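Local coordinates for protein methylglyoxal reductase (NADPH-dependent) (Candida albicans SC5314, PDB 6KWS) that probably reduces methylglyoxal with NADPH as hydride donor, as a member of the dihydroflavonol-4-reductase group of the epimerase/dehydratase family, at residues A[149-154]-A[167-172]. The protein carries 1 engineered substitution. Numbering follows the deposited sequence.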
ATOM      1  N   ASN A 149     -10.989   8.896  -8.776  1.00 38.07           N
ATOM      2  CA  ASN A 149     -10.512   8.669 -10.134  1.00 37.00           C
ATOM      3  C   ASN A 149     -11.735   8.492 -11.029  1.00 38.78           C
ATOM      4  O   ASN A 149     -12.511   7.538 -10.860  1.00 38.51           O
ATOM      5  CB  ASN A 149      -9.561   7.463 -10.200  1.00 32.07           C
ATOM      6  CG  ASN A 149      -8.936   7.258 -11.592  1.00 32.02           C
ATOM      7  OD1 ASN A 149      -9.318   7.904 -12.575  1.00 33.52           O
ATOM      8  ND2 ASN A 149      -7.981   6.333 -11.678  1.00 35.19           N
ATOM      9  N   GLU A 150     -11.944   9.413 -11.968  1.00 38.89           N
ATOM     10  CA  GLU A 150     -13.176   9.321 -12.741  1.00 40.76           C
ATOM     11  C   GLU A 150     -13.026   8.466 -13.992  1.00 36.60           C
ATOM     12  O   GLU A 150     -13.898   8.511 -14.863  1.00 37.37           O
ATOM     13  CB  GLU A 150     -13.711  10.733 -13.075  1.00 38.67           C
ATOM     14  CG  GLU A 150     -14.292  11.438 -11.826  1.00 43.31           C
ATOM     15  CD  GLU A 150     -15.596  10.804 -11.296  1.00 50.57           C
ATOM     16  OE1 GLU A 150     -16.713  11.154 -11.786  1.00 62.56           O
ATOM     17  OE2 GLU A 150     -15.483   9.913 -10.416  1.00 55.94           O
ATOM     18  N   ILE A 151     -11.994   7.619 -14.062  1.00 35.75           N
ATOM     19  CA  ILE A 151     -11.808   6.788 -15.244  1.00 37.43           C
ATOM     20  C   ILE A 151     -13.002   5.853 -15.403  1.00 30.05           C
ATOM     21  O   ILE A 151     -13.536   5.320 -14.428  1.00 32.50           O
ATOM     22  CB  ILE A 151     -10.475   6.017 -15.164  1.00 34.01           C
ATOM     23  CG1 ILE A 151     -10.267   5.169 -16.435  1.00 34.71           C
ATOM     24  CG2 ILE A 151     -10.427   5.147 -13.919  1.00 33.44           C
ATOM     25  CD1 ILE A 151      -8.852   4.538 -16.578  1.00 41.67           C
ATOM     26  N   SER A 152     -13.444   5.670 -16.641  1.00 34.50           N
ATOM     27  CA  SER A 152     -14.511   4.719 -16.913  1.00 30.59           C
ATOM     28  C   SER A 152     -14.006   3.272 -16.956  1.00 34.37           C
ATOM     29  O   SER A 152     -12.826   2.984 -17.188  1.00 37.63           O
ATOM     30  CB  SER A 152     -15.171   5.032 -18.242  1.00 30.10           C
ATOM     31  OG  SER A 152     -14.293   4.699 -19.288  1.00 35.17           O
ATOM     32  N   TRP A 153     -14.943   2.349 -16.747  1.00 36.45           N
ATOM     33  CA  TRP A 153     -14.676   0.938 -16.991  1.00 37.20           C
ATOM     34  C   TRP A 153     -14.132   0.727 -18.390  1.00 37.78           C
ATOM     35  O   TRP A 153     -13.201  -0.057 -18.597  1.00 39.92           O
ATOM     36  CB  TRP A 153     -15.965   0.135 -16.798  1.00 38.43           C
ATOM     37  CG  TRP A 153     -15.799  -1.355 -16.797  1.00 41.36           C
ATOM     38  CD1 TRP A 153     -15.820  -2.184 -17.882  1.00 40.90           C
ATOM     39  CD2 TRP A 153     -15.635  -2.201 -15.650  1.00 43.53           C
ATOM     40  NE1 TRP A 153     -15.668  -3.494 -17.485  1.00 41.84           N
ATOM     41  CE2 TRP A 153     -15.555  -3.531 -16.120  1.00 42.55           C
ATOM     42  CE3 TRP A 153     -15.553  -1.966 -14.274  1.00 40.95           C
ATOM     43  CZ2 TRP A 153     -15.378  -4.616 -15.261  1.00 44.94           C
ATOM     44  CZ3 TRP A 153     -15.380  -3.049 -13.423  1.00 38.70           C
ATOM     45  CH2 TRP A 153     -15.292  -4.353 -13.919  1.00 43.25           C
ATOM     46  N   GLN A 154     -14.706   1.410 -19.371  1.00 39.94           N
ATOM     47  CA  GLN A 154     -14.264   1.193 -20.738  1.00 37.14           C
ATOM     48  C   GLN A 154     -12.829   1.646 -20.905  1.00 38.50           C
ATOM     49  O   GLN A 154     -12.004   0.924 -21.477  1.00 45.12           O
ATOM     50  CB  GLN A 154     -15.196   1.910 -21.715  1.00 39.79           C
ATOM     51  CG  GLN A 154     -16.580   1.260 -21.857  1.00 37.66           C
ATOM     52  CD  GLN A 154     -17.408   1.308 -20.571  1.00 45.42           C
ATOM     53  OE1 GLN A 154     -17.261   2.216 -19.745  1.00 43.38           O
ATOM     54  NE2 GLN A 154     -18.292   0.334 -20.407  1.00 51.75           N
ATOM     55  N   SER A 167      -8.535  -0.695 -11.678  1.00 40.64           N
ATOM     56  CA  SER A 167      -8.887  -1.764 -10.752  1.00 41.39           C
ATOM     57  C   SER A 167      -8.841  -1.284  -9.315  1.00 41.07           C
ATOM     58  O   SER A 167      -9.639  -1.726  -8.479  1.00 37.29           O
ATOM     59  CB  SER A 167      -7.947  -2.941 -10.930  1.00 45.09           C
ATOM     60  OG  SER A 167      -6.645  -2.520 -10.598  1.00 48.30           O
ATOM     61  N   LYS A 168      -7.913  -0.381  -8.999  1.00 41.60           N
ATOM     62  CA  LYS A 168      -7.894   0.158  -7.647  1.00 41.69           C
ATOM     63  C   LYS A 168      -9.167   0.949  -7.368  1.00 38.08           C
ATOM     64  O   LYS A 168      -9.808   0.758  -6.325  1.00 40.20           O
ATOM     65  CB  LYS A 168      -6.632   0.994  -7.431  1.00 41.85           C
ATOM     66  CG  LYS A 168      -5.347   0.138  -7.405  1.00 40.80           C
ATOM     67  CD  LYS A 168      -5.346  -0.770  -6.199  1.00 42.57           C
ATOM     68  CE  LYS A 168      -4.118  -1.667  -6.142  1.00 58.01           C
ATOM     69  NZ  LYS A 168      -3.969  -2.270  -4.770  1.00 60.33           N
ATOM     70  N   LYS A 169      -9.592   1.780  -8.325  1.00 34.59           N
ATOM     71  CA  LYS A 169     -10.806   2.572  -8.157  1.00 34.32           C
ATOM     72  C   LYS A 169     -12.054   1.690  -8.093  1.00 38.22           C
ATOM     73  O   LYS A 169     -12.927   1.907  -7.248  1.00 40.49           O
ATOM     74  CB  LYS A 169     -10.911   3.599  -9.290  1.00 36.07           C
ATOM     75  CG  LYS A 169     -12.204   4.428  -9.340  1.00 39.60           C
ATOM     76  CD  LYS A 169     -13.260   3.739 -10.223  1.00 43.49           C
ATOM     77  CE  LYS A 169     -14.476   4.623 -10.467  1.00 44.78           C
ATOM     78  NZ  LYS A 169     -14.221   5.572 -11.584  1.00 41.32           N
ATOM     79  N   PHE A 170     -12.175   0.695  -8.969  1.00 38.05           N
ATOM     80  CA  PHE A 170     -13.403  -0.091  -8.923  1.00 39.88           C
ATOM     81  C   PHE A 170     -13.435  -1.012  -7.714  1.00 36.85           C
ATOM     82  O   PHE A 170     -14.498  -1.198  -7.120  1.00 37.25           O
ATOM     83  CB  PHE A 170     -13.608  -0.854 -10.239  1.00 39.91           C
ATOM     84  CG  PHE A 170     -13.963   0.058 -11.375  1.00 39.05           C
ATOM     85  CD1 PHE A 170     -15.194   0.726 -11.381  1.00 38.39           C
ATOM     86  CD2 PHE A 170     -13.048   0.327 -12.388  1.00 39.97           C
ATOM     87  CE1 PHE A 170     -15.534   1.613 -12.397  1.00 35.93           C
ATOM     88  CE2 PHE A 170     -13.371   1.220 -13.420  1.00 39.40           C
ATOM     89  CZ  PHE A 170     -14.624   1.869 -13.422  1.00 38.83           C
ATOM     90  N   ALA A 171     -12.276  -1.536  -7.292  1.00 42.69           N
ATOM     91  CA  ALA A 171     -12.209  -2.306  -6.046  1.00 39.87           C
ATOM     92  C   ALA A 171     -12.695  -1.490  -4.857  1.00 40.03           C
ATOM     93  O   ALA A 171     -13.461  -1.986  -4.026  1.00 42.98           O
ATOM     94  CB  ALA A 171     -10.786  -2.801  -5.788  1.00 36.52           C
ATOM     95  N   GLU A 172     -12.262  -0.225  -4.757  1.00 39.49           N
ATOM     96  CA  GLU A 172     -12.702   0.594  -3.631  1.00 40.27           C
ATOM     97  C   GLU A 172     -14.156   1.024  -3.794  1.00 41.89           C
ATOM     98  O   GLU A 172     -14.903   1.095  -2.806  1.00 38.58           O
ATOM     99  CB  GLU A 172     -11.802   1.821  -3.461  1.00 36.83           C
ATOM    100  CG  GLU A 172     -11.749   2.307  -1.997  1.00 34.61           C
ATOM    101  CD  GLU A 172     -11.341   3.772  -1.842  1.00 39.71           C
ATOM    102  OE1 GLU A 172     -11.954   4.475  -1.008  1.00 40.58           O
ATOM    103  OE2 GLU A 172     -10.406   4.227  -2.541  1.00 38.54           O
TER
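Lys169 and Phe170 meet the chain at 149-154 with different first torsions. Lys169 CG lies anti to its backbone N (chi1 174°), and the chain then bends at chi2 and chi4. Phe170 CG lies beside its backbone N instead (chi1 -71°). The ammonium group of Lys169 ends between two backbone carbonyls. NZ donates to Asn149 O at 2.7 Å, in the plane of that carbonyl. It also donates to Ile151 O at 2.9 Å, tilted slightly from the plane. The aliphatic part of Lys169 adds apolar contact, with CG 4.1 Å from Asn149 CB. The carboxylate of Glu150 is nearby but does not touch the amine; its charge may still favour the protonated form.

The carbonyls sit on a turn that is bonded within itself. Asn149 OD1 accepts from Ile151 N, which makes an Asx turn, and the donor stands above the carboxamide plane. Asn149 ND2 is bonded to Ala128 O, so both ends of the amide are used. The turn leads into the short helix 153-156, where Ser152 is the N-cap and its OG bonds to Asp155 N. Helix 160-181 belongs to the Rossmann-type domain of this extended short-chain dehydrogenase/reductase. Its Lys168 is an NADPH-binding residue, although no cofactor is bound here, while Lys169 and Phe170 face the 149-154 segment.

Phe170 lies between two groups. Trp153 CE3 stands over the centre of one face, 3.7 Å above the plane, and Lys169 CD lies over the centre of the opposite face. The indole and phenyl form a T-shaped pair with planes at 66°, the Trp153 edge toward the Phe170 face. Phe170 CZ reaches the backbone at Trp153 N, 3.4 Å away. Leu97 of helix 92-114 touches both aromatic side chains, and Trp153 NE1 is bonded to Glu93 OE2.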